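Long-range contacts in glutathionyl-hydroquinone reductase PcpF (Sphingobium chlorophenolicum, PDB 4FQU), which catalyses the glutathione-dependent reduction of glutathionyl-hydroquinones to hydroquinones, a step in the breakdown of pentachlorophenol: residues 167-171 with 218-222; 2-6 with 22-26; 8-12 with 82-86; 66-72 with 149-155. All coordinates share one frame; numbering follows the deposited sequence.

Contact 1 of 4, residues 167-171 with 218-222; sequences EIDRI and WLVGD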
loop_
_atom_site.group_PDB
_atom_site.type_symbol
_atom_site.label_atom_id
_atom_site.label_comp_id
_atom_site.label_asym_id
_atom_site.label_seq_id
_atom_site.Cartn_x
_atom_site.Cartn_y
_atom_site.Cartn_z
ATOM N N GLU A 167 16.657 23.691 20.047
ATOM C CA GLU A 167 15.378 23.001 19.788
ATOM C C GLU A 167 15.244 22.504 18.361
ATOM O O GLU A 167 14.834 21.366 18.135
ATOM C CB GLU A 167 14.146 23.823 20.136
ATOM C CG GLU A 167 12.938 23.087 19.764
ATOM C CD GLU A 167 11.691 23.757 20.251
ATOM O OE1 GLU A 167 11.751 25.002 20.435
ATOM O OE2 GLU A 167 10.661 23.041 20.444
ATOM N N ILE A 168 15.585 23.354 17.397
ATOM C CA ILE A 168 15.584 22.897 16.026
ATOM C C ILE A 168 16.348 21.589 15.924
ATOM O O ILE A 168 15.864 20.621 15.358
ATOM C CB ILE A 168 16.204 23.879 15.122
ATOM C CG1 ILE A 168 15.410 25.175 15.207
ATOM C CG2 ILE A 168 16.145 23.332 13.768
ATOM C CD1 ILE A 168 15.682 26.125 14.092
ATOM N N ASP A 169 17.534 21.555 16.518
ATOM C CA ASP A 169 18.383 20.364 16.509
ATOM C C ASP A 169 17.685 19.137 17.090
ATOM O O ASP A 169 17.612 18.102 16.421
ATOM C CB ASP A 169 19.678 20.640 17.240
ATOM C CG ASP A 169 20.658 21.404 16.395
ATOM O OD1 ASP A 169 20.490 21.434 15.158
ATOM O OD2 ASP A 169 21.624 21.952 16.966
ATOM N N ARG A 170 17.172 19.245 18.318
ATOM C CA ARG A 170 16.387 18.168 18.907
ATOM C C ARG A 170 15.394 17.571 17.911
ATOM O O ARG A 170 15.311 16.346 17.743
ATOM C CB ARG A 170 15.605 18.676 20.088
ATOM C CG ARG A 170 16.170 18.335 21.443
ATOM C CD ARG A 170 15.042 18.400 22.488
ATOM N NE ARG A 170 14.490 19.749 22.642
ATOM C CZ ARG A 170 15.241 20.829 22.869
ATOM N NH1 ARG A 170 16.577 20.711 22.971
ATOM N NH2 ARG A 170 14.661 22.020 22.988
ATOM N N ILE A 171 14.639 18.446 17.250
ATOM C CA ILE A 171 13.581 18.011 16.351
ATOM C C ILE A 171 14.134 17.439 15.088
ATOM O O ILE A 171 13.673 16.405 14.645
ATOM C CB ILE A 171 12.607 19.135 16.029
ATOM C CG1 ILE A 171 11.829 19.480 17.277
ATOM C CG2 ILE A 171 11.562 18.708 15.041
ATOM C CD1 ILE A 171 10.818 20.475 17.018
ATOM N N TRP A 218 4.128 26.841 13.332
ATOM C CA TRP A 218 5.342 26.211 12.877
ATOM C C TRP A 218 5.941 25.464 14.039
ATOM O O TRP A 218 5.577 25.678 15.187
ATOM C CB TRP A 218 6.346 27.234 12.309
ATOM C CG TRP A 218 5.795 28.076 11.181
ATOM C CD1 TRP A 218 5.347 29.363 11.254
ATOM C CD2 TRP A 218 5.626 27.676 9.822
ATOM N NE1 TRP A 218 4.905 29.782 10.029
ATOM C CE2 TRP A 218 5.062 28.763 9.133
ATOM C CE3 TRP A 218 5.891 26.499 9.119
ATOM C CZ2 TRP A 218 4.765 28.707 7.777
ATOM C CZ3 TRP A 218 5.591 26.446 7.768
ATOM C CH2 TRP A 218 5.043 27.537 7.115
ATOM N N LEU A 219 6.878 24.588 13.720
ATOM C CA LEU A 219 7.467 23.708 14.707
ATOM C C LEU A 219 8.220 24.453 15.786
ATOM O O LEU A 219 8.249 23.983 16.906
ATOM C CB LEU A 219 8.425 22.723 14.044
ATOM C CG LEU A 219 7.769 21.641 13.227
ATOM C CD1 LEU A 219 8.813 21.028 12.334
ATOM C CD2 LEU A 219 7.154 20.641 14.121
ATOM N N VAL A 220 8.837 25.591 15.463
ATOM C CA VAL A 220 9.793 26.201 16.389
ATOM C C VAL A 220 9.722 27.711 16.536
ATOM O O VAL A 220 9.892 28.459 15.592
ATOM C CB VAL A 220 11.180 25.859 16.006
ATOM C CG1 VAL A 220 12.148 26.516 16.965
ATOM C CG2 VAL A 220 11.333 24.338 15.960
ATOM N N GLY A 221 9.514 28.161 17.754
ATOM C CA GLY A 221 8.836 29.417 17.918
ATOM C C GLY A 221 7.633 29.439 16.965
ATOM O O GLY A 221 6.879 28.440 16.799
ATOM N N ASP A 222 7.436 30.593 16.342
ATOM C CA ASP A 222 6.395 30.735 15.357
ATOM C C ASP A 222 7.007 31.347 14.142
ATOM O O ASP A 222 6.696 32.468 13.785
ATOM C CB ASP A 222 5.235 31.563 15.898
ATOM C CG ASP A 222 3.966 30.727 16.050
ATOM O OD1 ASP A 222 2.866 31.304 15.846
ATOM O OD2 ASP A 222 4.081 29.487 16.342
#

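Contact 2 of 4, residues 2-6 with 22-26; sequences GLLID and RFVRK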
loop_
_atom_site.group_PDB
_atom_site.type_symbol
_atom_site.label_atom_id
_atom_site.label_comp_id
_atom_site.label_asym_id
_atom_site.label_seq_id
_atom_site.Cartn_x
_atom_site.Cartn_y
_atom_site.Cartn_z
ATOM N N GLY A 2 23.494 -0.052 -7.018
ATOM C CA GLY A 2 24.435 0.743 -7.790
ATOM C C GLY A 2 25.437 1.526 -6.950
ATOM O O GLY A 2 25.049 2.264 -6.053
ATOM N N LEU A 3 26.723 1.356 -7.233
ATOM C CA LEU A 3 27.763 2.146 -6.598
ATOM C C LEU A 3 28.820 2.516 -7.619
ATOM O O LEU A 3 28.937 1.911 -8.684
ATOM C CB LEU A 3 28.459 1.368 -5.492
ATOM C CG LEU A 3 27.686 0.881 -4.283
ATOM C CD1 LEU A 3 28.658 0.343 -3.310
ATOM C CD2 LEU A 3 26.925 1.988 -3.642
ATOM N N LEU A 4 29.606 3.523 -7.306
ATOM C CA LEU A 4 30.783 3.737 -8.110
ATOM C C LEU A 4 31.900 3.006 -7.406
ATOM O O LEU A 4 32.148 3.219 -6.232
ATOM C CB LEU A 4 31.092 5.225 -8.300
ATOM C CG LEU A 4 30.391 5.857 -9.502
ATOM C CD1 LEU A 4 30.809 7.290 -9.627
ATOM C CD2 LEU A 4 30.741 5.133 -10.784
ATOM N N ILE A 5 32.581 2.117 -8.108
ATOM C CA ILE A 5 33.597 1.318 -7.429
ATOM C C ILE A 5 35.009 1.755 -7.708
ATOM O O ILE A 5 35.786 1.871 -6.785
ATOM C CB ILE A 5 33.462 -0.172 -7.682
ATOM C CG1 ILE A 5 33.595 -0.891 -6.349
ATOM C CG2 ILE A 5 34.437 -0.603 -8.786
ATOM C CD1 ILE A 5 32.541 -0.481 -5.390
ATOM N N ASP A 6 35.382 2.014 -8.943
ATOM C CA ASP A 6 36.693 2.599 -9.058
ATOM C C ASP A 6 36.535 3.544 -10.203
ATOM O O ASP A 6 37.351 3.591 -11.099
ATOM C CB ASP A 6 37.787 1.533 -9.289
ATOM C CG ASP A 6 38.538 1.103 -7.985
ATOM O OD1 ASP A 6 38.639 -0.111 -7.675
ATOM O OD2 ASP A 6 39.070 1.972 -7.276
ATOM N N ARG A 22 37.338 -5.211 0.195
ATOM C CA ARG A 22 37.374 -3.754 0.014
ATOM C C ARG A 22 36.152 -3.095 0.647
ATOM O O ARG A 22 35.017 -3.382 0.242
ATOM C CB ARG A 22 37.421 -3.414 -1.491
ATOM C CG ARG A 22 37.922 -1.991 -1.876
ATOM C CD ARG A 22 38.192 -1.884 -3.413
ATOM N NE ARG A 22 38.462 -0.541 -3.943
ATOM C CZ ARG A 22 38.356 0.589 -3.243
ATOM N NH1 ARG A 22 37.982 0.590 -1.958
ATOM N NH2 ARG A 22 38.627 1.742 -3.838
ATOM N N PHE A 23 36.398 -2.215 1.622
ATOM C CA PHE A 23 35.354 -1.404 2.275
ATOM C C PHE A 23 34.978 -0.185 1.439
ATOM O O PHE A 23 35.871 0.520 0.941
ATOM C CB PHE A 23 35.873 -0.912 3.635
ATOM C CG PHE A 23 34.831 -0.216 4.512
ATOM C CD1 PHE A 23 33.894 -0.951 5.235
ATOM C CD2 PHE A 23 34.835 1.155 4.664
ATOM C CE1 PHE A 23 32.974 -0.338 6.044
ATOM C CE2 PHE A 23 33.906 1.751 5.466
ATOM C CZ PHE A 23 32.979 0.991 6.163
ATOM N N VAL A 24 33.667 0.064 1.314
ATOM C CA VAL A 24 33.108 1.229 0.599
ATOM C C VAL A 24 32.331 2.235 1.509
ATOM O O VAL A 24 31.327 1.877 2.145
ATOM C CB VAL A 24 32.193 0.774 -0.554
ATOM C CG1 VAL A 24 31.329 1.901 -1.031
ATOM C CG2 VAL A 24 33.008 0.213 -1.680
ATOM N N ARG A 25 32.804 3.488 1.555
ATOM C CA ARG A 25 32.207 4.536 2.384
ATOM C C ARG A 25 30.865 4.888 1.782
ATOM O O ARG A 25 30.800 5.209 0.602
ATOM C CB ARG A 25 33.125 5.783 2.467
ATOM C CG ARG A 25 34.403 5.600 3.328
ATOM C CD ARG A 25 35.183 6.891 3.619
ATOM N NE ARG A 25 34.317 7.922 4.206
ATOM C CZ ARG A 25 34.298 9.221 3.856
ATOM N NH1 ARG A 25 35.130 9.680 2.905
ATOM N NH2 ARG A 25 33.448 10.076 4.469
ATOM N N LYS A 26 29.795 4.845 2.567
ATOM C CA LYS A 26 28.454 5.065 2.013
ATOM C C LYS A 26 27.867 6.447 2.334
ATOM O O LYS A 26 26.834 6.857 1.821
ATOM C CB LYS A 26 27.505 3.966 2.503
ATOM C CG LYS A 26 28.048 2.541 2.380
ATOM C CD LYS A 26 27.706 1.891 1.051
ATOM C CE LYS A 26 27.705 0.383 1.182
ATOM N NZ LYS A 26 27.085 -0.286 -0.004
#

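Contact 3 of 4, residues 8-12 with 82-86; sequences VWRDA and GENGW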
loop_
_atom_site.group_PDB
_atom_site.type_symbol
_atom_site.label_atom_id
_atom_site.label_comp_id
_atom_site.label_asym_id
_atom_site.label_seq_id
_atom_site.Cartn_x
_atom_site.Cartn_y
_atom_site.Cartn_z
ATOM N N VAL A 8 33.940 3.048 -11.785
ATOM C CA VAL A 8 33.141 2.248 -12.661
ATOM C C VAL A 8 31.811 1.997 -12.046
ATOM O O VAL A 8 31.709 1.811 -10.854
ATOM C CB VAL A 8 33.826 0.960 -12.956
ATOM C CG1 VAL A 8 32.887 0.010 -13.694
ATOM C CG2 VAL A 8 35.021 1.265 -13.781
ATOM N N TRP A 9 30.770 1.975 -12.850
ATOM C CA TRP A 9 29.472 1.868 -12.243
ATOM C C TRP A 9 29.108 0.413 -12.060
ATOM O O TRP A 9 29.185 -0.358 -12.996
ATOM C CB TRP A 9 28.417 2.621 -13.055
ATOM C CG TRP A 9 27.037 2.442 -12.497
ATOM C CD1 TRP A 9 26.051 1.643 -12.989
ATOM C CD2 TRP A 9 26.516 3.037 -11.325
ATOM N NE1 TRP A 9 24.944 1.718 -12.198
ATOM C CE2 TRP A 9 25.206 2.577 -11.171
ATOM C CE3 TRP A 9 27.027 3.933 -10.394
ATOM C CZ2 TRP A 9 24.411 2.975 -10.150
ATOM C CZ3 TRP A 9 26.239 4.325 -9.383
ATOM C CH2 TRP A 9 24.946 3.840 -9.260
ATOM N N ARG A 10 28.701 0.044 -10.854
ATOM C CA ARG A 10 28.427 -1.349 -10.540
ATOM C C ARG A 10 27.068 -1.529 -9.869
ATOM O O ARG A 10 26.902 -1.181 -8.709
ATOM C CB ARG A 10 29.524 -1.909 -9.614
ATOM C CG ARG A 10 30.962 -1.789 -10.113
ATOM C CD ARG A 10 31.729 -3.154 -10.101
ATOM N NE ARG A 10 32.336 -3.457 -11.400
ATOM C CZ ARG A 10 33.527 -2.991 -11.816
ATOM N NH1 ARG A 10 34.295 -2.214 -11.032
ATOM N NH2 ARG A 10 33.972 -3.302 -13.035
ATOM N N ASP A 11 26.103 -2.094 -10.580
ATOM C CA ASP A 11 24.837 -2.506 -9.954
ATOM C C ASP A 11 24.977 -3.906 -9.307
ATOM O O ASP A 11 24.006 -4.495 -8.835
ATOM C CB ASP A 11 23.678 -2.446 -10.976
ATOM C CG ASP A 11 22.285 -2.349 -10.309
ATOM O OD1 ASP A 11 22.195 -2.089 -9.067
ATOM O OD2 ASP A 11 21.277 -2.519 -11.053
ATOM N N ALA A 12 26.208 -4.413 -9.287
ATOM C CA ALA A 12 26.537 -5.720 -8.708
ATOM C C ALA A 12 27.305 -5.626 -7.363
ATOM O O ALA A 12 28.507 -5.311 -7.345
ATOM C CB ALA A 12 27.336 -6.569 -9.737
ATOM N N GLY A 82 17.224 3.050 -12.741
ATOM C CA GLY A 82 17.502 1.667 -13.122
ATOM C C GLY A 82 18.971 1.223 -13.066
ATOM O O GLY A 82 19.700 1.552 -12.125
ATOM N N GLU A 83 19.401 0.472 -14.079
ATOM C CA GLU A 83 20.732 -0.131 -14.114
ATOM C C GLU A 83 21.817 0.852 -13.785
ATOM O O GLU A 83 22.797 0.496 -13.110
ATOM C CB GLU A 83 21.049 -0.664 -15.498
ATOM C CG GLU A 83 20.331 -1.913 -15.905
ATOM C CD GLU A 83 20.694 -2.316 -17.319
ATOM O OE1 GLU A 83 20.873 -3.544 -17.537
ATOM O OE2 GLU A 83 20.803 -1.404 -18.197
ATOM N N ASN A 84 21.659 2.073 -14.302
ATOM C CA ASN A 84 22.665 3.124 -14.166
ATOM C C ASN A 84 22.331 4.111 -13.052
ATOM O O ASN A 84 23.015 5.088 -12.833
ATOM C CB ASN A 84 22.874 3.864 -15.493
ATOM C CG ASN A 84 23.203 2.922 -16.664
ATOM O OD1 ASN A 84 22.295 2.454 -17.344
ATOM N ND2 ASN A 84 24.503 2.669 -16.914
ATOM N N GLY A 85 21.282 3.861 -12.307
ATOM C CA GLY A 85 20.923 4.827 -11.292
ATOM C C GLY A 85 20.395 6.123 -11.870
ATOM O O GLY A 85 19.885 6.173 -12.989
ATOM N N TRP A 86 20.491 7.186 -11.095
ATOM C CA TRP A 86 19.919 8.436 -11.536
ATOM C C TRP A 86 20.567 8.827 -12.848
ATOM O O TRP A 86 21.783 8.822 -12.951
ATOM C CB TRP A 86 20.193 9.515 -10.510
ATOM C CG TRP A 86 19.526 9.374 -9.166
ATOM C CD1 TRP A 86 20.146 9.294 -7.975
ATOM C CD2 TRP A 86 18.112 9.371 -8.885
ATOM N NE1 TRP A 86 19.215 9.213 -6.964
ATOM C CE2 TRP A 86 17.961 9.264 -7.502
ATOM C CE3 TRP A 86 16.968 9.431 -9.670
ATOM C CZ2 TRP A 86 16.722 9.235 -6.887
ATOM C CZ3 TRP A 86 15.713 9.383 -9.032
ATOM C CH2 TRP A 86 15.614 9.284 -7.669
#

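Contact 4 of 4, residues 66-72 with 149-155; sequences KGLEEMI and FDDVGAL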
loop_
_atom_site.group_PDB
_atom_site.type_symbol
_atom_site.label_atom_id
_atom_site.label_comp_id
_atom_site.label_asym_id
_atom_site.label_seq_id
_atom_site.Cartn_x
_atom_site.Cartn_y
_atom_site.Cartn_z
ATOM N N LYS A 66 14.756 31.422 -0.520
ATOM C CA LYS A 66 15.752 32.497 -0.512
ATOM C C LYS A 66 15.845 33.223 -1.865
ATOM O O LYS A 66 16.529 34.230 -2.001
ATOM C CB LYS A 66 17.162 32.000 -0.112
ATOM C CG LYS A 66 17.301 31.435 1.272
ATOM C CD LYS A 66 17.187 32.510 2.362
ATOM C CE LYS A 66 18.434 33.397 2.469
ATOM N NZ LYS A 66 18.402 34.280 3.663
ATOM N N GLY A 67 15.175 32.711 -2.881
ATOM C CA GLY A 67 15.205 33.374 -4.171
ATOM C C GLY A 67 16.560 33.314 -4.789
ATOM O O GLY A 67 17.104 34.290 -5.216
ATOM N N LEU A 68 17.110 32.129 -4.837
ATOM C CA LEU A 68 18.410 31.929 -5.429
ATOM C C LEU A 68 18.262 31.220 -6.763
ATOM O O LEU A 68 19.211 30.692 -7.297
ATOM C CB LEU A 68 19.227 31.056 -4.500
ATOM C CG LEU A 68 19.310 31.588 -3.095
ATOM C CD1 LEU A 68 20.173 30.655 -2.268
ATOM C CD2 LEU A 68 19.918 32.932 -3.190
ATOM N N GLU A 69 17.053 31.201 -7.294
ATOM C CA GLU A 69 16.765 30.423 -8.485
ATOM C C GLU A 69 17.516 30.864 -9.748
ATOM O O GLU A 69 17.753 30.078 -10.651
ATOM C CB GLU A 69 15.286 30.477 -8.727
ATOM C CG GLU A 69 14.507 31.114 -7.583
ATOM C CD GLU A 69 13.140 30.417 -7.467
ATOM O OE1 GLU A 69 12.910 29.444 -8.279
ATOM O OE2 GLU A 69 12.321 30.840 -6.586
ATOM N N GLU A 70 17.900 32.124 -9.825
ATOM C CA GLU A 70 18.730 32.574 -10.944
ATOM C C GLU A 70 20.242 32.688 -10.546
ATOM O O GLU A 70 21.110 32.817 -11.395
ATOM C CB GLU A 70 18.122 33.853 -11.588
ATOM C CG GLU A 70 17.407 34.758 -10.550
ATOM C CD GLU A 70 18.316 35.183 -9.303
ATOM O OE1 GLU A 70 18.135 34.673 -8.149
ATOM O OE2 GLU A 70 19.218 36.056 -9.472
ATOM N N MET A 71 20.558 32.581 -9.255
ATOM C CA MET A 71 21.943 32.644 -8.770
ATOM C C MET A 71 22.590 31.287 -8.707
ATOM O O MET A 71 23.815 31.158 -8.629
ATOM C CB MET A 71 21.964 33.215 -7.362
ATOM C CG MET A 71 21.419 34.571 -7.254
ATOM S SD MET A 71 22.019 35.166 -5.727
ATOM C CE MET A 71 20.781 36.400 -5.498
ATOM N N ILE A 72 21.745 30.270 -8.672
ATOM C CA ILE A 72 22.159 28.880 -8.592
ATOM C C ILE A 72 21.380 28.034 -9.624
ATOM O O ILE A 72 20.223 27.701 -9.434
ATOM C CB ILE A 72 21.897 28.351 -7.188
ATOM C CG1 ILE A 72 22.886 28.931 -6.208
ATOM C CG2 ILE A 72 22.000 26.845 -7.135
ATOM C CD1 ILE A 72 22.549 28.536 -4.789
ATOM N N PHE A 149 24.268 34.150 1.012
ATOM C CA PHE A 149 24.158 34.736 -0.260
ATOM C C PHE A 149 23.446 36.005 0.183
ATOM O O PHE A 149 23.011 36.787 -0.631
ATOM C CB PHE A 149 23.222 33.923 -1.082
ATOM C CG PHE A 149 23.867 32.840 -1.817
ATOM C CD1 PHE A 149 23.881 31.577 -1.332
ATOM C CD2 PHE A 149 24.428 33.073 -3.034
ATOM C CE1 PHE A 149 24.469 30.572 -2.048
ATOM C CE2 PHE A 149 25.033 32.061 -3.731
ATOM C CZ PHE A 149 25.049 30.820 -3.234
ATOM N N ASP A 150 23.336 36.188 1.496
ATOM C CA ASP A 150 22.489 37.208 2.093
ATOM C C ASP A 150 22.981 38.567 1.665
ATOM O O ASP A 150 22.227 39.476 1.285
ATOM C CB ASP A 150 22.500 37.030 3.603
ATOM C CG ASP A 150 21.510 35.911 4.099
ATOM O OD1 ASP A 150 20.999 35.061 3.289
ATOM O OD2 ASP A 150 21.243 35.863 5.325
ATOM N N ASP A 151 24.289 38.654 1.771
ATOM C CA ASP A 151 25.206 39.549 1.114
ATOM C C ASP A 151 24.918 40.046 -0.304
ATOM O O ASP A 151 25.305 41.152 -0.658
ATOM C CB ASP A 151 26.420 38.674 0.950
ATOM C CG ASP A 151 27.619 39.321 1.385
ATOM O OD1 ASP A 151 27.553 40.550 1.526
ATOM O OD2 ASP A 151 28.631 38.617 1.582
ATOM N N VAL A 152 24.361 39.208 -1.169
ATOM C CA VAL A 152 24.506 39.459 -2.605
ATOM C C VAL A 152 23.233 39.259 -3.360
ATOM O O VAL A 152 23.259 38.917 -4.563
ATOM C CB VAL A 152 25.559 38.533 -3.282
ATOM C CG1 VAL A 152 26.957 38.788 -2.760
ATOM C CG2 VAL A 152 25.202 37.075 -3.077
ATOM N N GLY A 153 22.121 39.452 -2.658
ATOM C CA GLY A 153 20.833 39.622 -3.308
ATOM C C GLY A 153 19.793 38.629 -2.886
ATOM O O GLY A 153 18.681 38.614 -3.381
ATOM N N ALA A 154 20.163 37.757 -1.975
ATOM C CA ALA A 154 19.222 36.773 -1.494
ATOM C C ALA A 154 18.077 37.502 -0.806
ATOM O O ALA A 154 18.268 38.615 -0.324
ATOM C CB ALA A 154 19.932 35.824 -0.529
ATOM N N LEU A 155 16.897 36.887 -0.791
ATOM C CA LEU A 155 15.813 37.334 0.091
ATOM C C LEU A 155 16.199 37.028 1.512
ATOM O O LEU A 155 16.685 35.952 1.815
ATOM C CB LEU A 155 14.494 36.602 -0.183
ATOM C CG LEU A 155 14.031 36.468 -1.629
ATOM C CD1 LEU A 155 12.770 35.702 -1.705
ATOM C CD2 LEU A 155 13.816 37.816 -2.177
HETATM O O HOH W 1 16.502 36.906 -4.379
#

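Contact 1 of 4, residues 167-171 with 218-222
Val220 pushes its two methyl groups against the side of helix 165-180 and is met there by three side chains. Each methyl has its own neighbour. CG1, on the far side of CB from the backbone N (chi1 179°), faces CG1 of Ile168 at 3.9 Å, whereas CG2 of Val220 lies 4.0 Å from CD1 of Ile171. The two isoleucines approach differently: Ile168 crosses the valine at about a right angle, while Ile171 slides past it in the opposite direction, so the valine is held from two directions by branched chains about one helical turn apart. No hydrogen bond spans the two segments, and Ile168, Ile171, Leu219 and Val220 are all buried, so their grip rests on aliphatic surface. This is a worked case of how an all-helical glutathione transferase C-terminal domain secures its connections: residues 218-222 link helix 192-212 to helix 226-245, and their apolar side chains pack on a third helix, with Ile171 also touching Trp208. Leu219 broadens the patch, since Ile171 CD1 comes within 4.4 Å of its CB. Its backbone N bonds to Asp228 OD2 in helix 226-245, and its side chain also touches Leu231 of that helix. Glu167, partly exposed, runs along the margin with its chain extended beyond CG and slides past Val220 in the opposite direction, which brings its carboxylate oxygen OE1 to 3.8 Å from Val220 CG1.

Contact 2 of 4, residues 2-6 with 22-26
The N-terminal beta hairpin, built from strands 3-4 and 9-10, lays Leu3, Ile5 and Asp6 against Arg22, Val24 and Lys26 of the long connection that leads on to strand 45-49. The two chains do not pair as strands: their touching parts run 133° apart, and even the nearest alpha carbons, those of Ile5 and Val24, are 8.0 Å from each other. Side chains therefore bridge the gap, and they do so in two zones. The apolar zone centres on Val24, whose methyls are divided between two partners. Leu3 and Val24 reach toward each other tip to tip, CD1 of the leucine standing 3.8 Å from CG1 of the valine, while Ile5 crosses at about a right angle and sets its CD1 3.8 Å from the CG2 methyl of Val24. All three residues are buried. Beside them the chain of Lys26, bent at chi2 (-90°), turns back so that its NZ passes 3.7 Å from Leu3 CD1. The lysine side chain is also about 4 Å, at the nearest atoms, from that of Arg119, which probably binds glutathione, as inferred from related proteins; this brings the 22-26 side of the contact near that probable site. At the exposed end, Ile5 O is secured by Thr117 OG1, and a salt bridge closes the contact. Arg22, extended from CG to NE, offers the edge of its guanidinium, turned 48° from the carboxylate plane, and its NH2 donates a nearly straight but weak bond of 3.5 Å to Asp6 OD2.

Contact 3 of 4, residues 8-12 with 82-86
The indole of Trp9 meets the turn at 82-86 with both an edge and a face. At its edge, only 6° out of the ring plane, lies Glu83 O, which accepts a hydrogen bond of 2.6 Å from Trp9 NE1 (161° at the hydrogen). The donor sits in the carbonyl plane, on a lone pair of Glu83 O. Over one face, near the rim, Asn84 O stands 3.6 Å above the plane. The ring also stacks with Tyr106 of helix 106-112. With CG turned anti to the backbone N (chi1 176°), the indole projects from the strand to the turn. A phenylalanine here would keep an aromatic face but lose the N-H, and would probably leave Glu83 O without its donor and the turn less firmly placed. Asp11, two residues on, brings its CB to 3.7 Å from that same oxygen, but it is poorly ordered. Residues Gly82 to Gly85 form a type I beta turn, closed by a bond from Gly85 N to Gly82 O. At the backbone angles of Gly85 a side chain would collide with the preceding carbonyl oxygen, which favours glycine. The turn leads directly into Trp86, a probable glutathione-binding residue, so the arrangement probably lies at the rim of the glutathione site.

Contact 4 of 4, residues 66-72 with 149-155
Helix 54-65 ends in a Schellman motif with Gly67 at positive phi, and just there Lys66 O accepts a bond of 2.9 Å from Leu155 N, the one backbone-to-backbone bond joining the segments. The helix is the crossover of a beta-alpha-beta unit in the thioredoxin-like domain; the segment 66-72 carries it on to strand 73-76, while 149-155 leads from helix 138-146 toward helix 165-180. Lys66, bent at chi2 and chi3 (-70° and -74°), curls its ammonium across to Asp150, forming a salt bridge of 2.7 Å from NZ to OD1 on the syn side. NZ also bonds weakly to Leu155 O and further to Gly157 O. A methionine in its place would probably leave the Asp150 carboxylate without this partner and those carbonyls short of a donor. Deeper in, Phe149 is met obliquely by Leu68 CD1, Ile72 CD1 (3.7 Å from its CZ) and Met71, whose sulfur makes a Met-aromatic contact 5.2 Å from the ring centroid. The extended methionine then places CE 3.6 Å from Gly153 C. One water donates to both Gly67 O (2.8 Å) and Gly153 O (2.9 Å).

Contacts 2 and 3 form one neighbourhood: their centres are about 12 Å apart, and the strands they use, 3-4 and 9-10, pair in the same antiparallel sheet. Their segments alternate along the chain, and the hairpin touches both 22-26 and the turn at 82-86, each close to the probable glutathione site. Contact 4 lies about 35 Å from either, centre to centre, and fastens the thioredoxin-like crossover to the connection leading toward the helical domain. Contact 1 comes last in the chain, within that helical domain, about 24 Å from contact 4 between centres and on the opposite side of the chain's centre from contact 3.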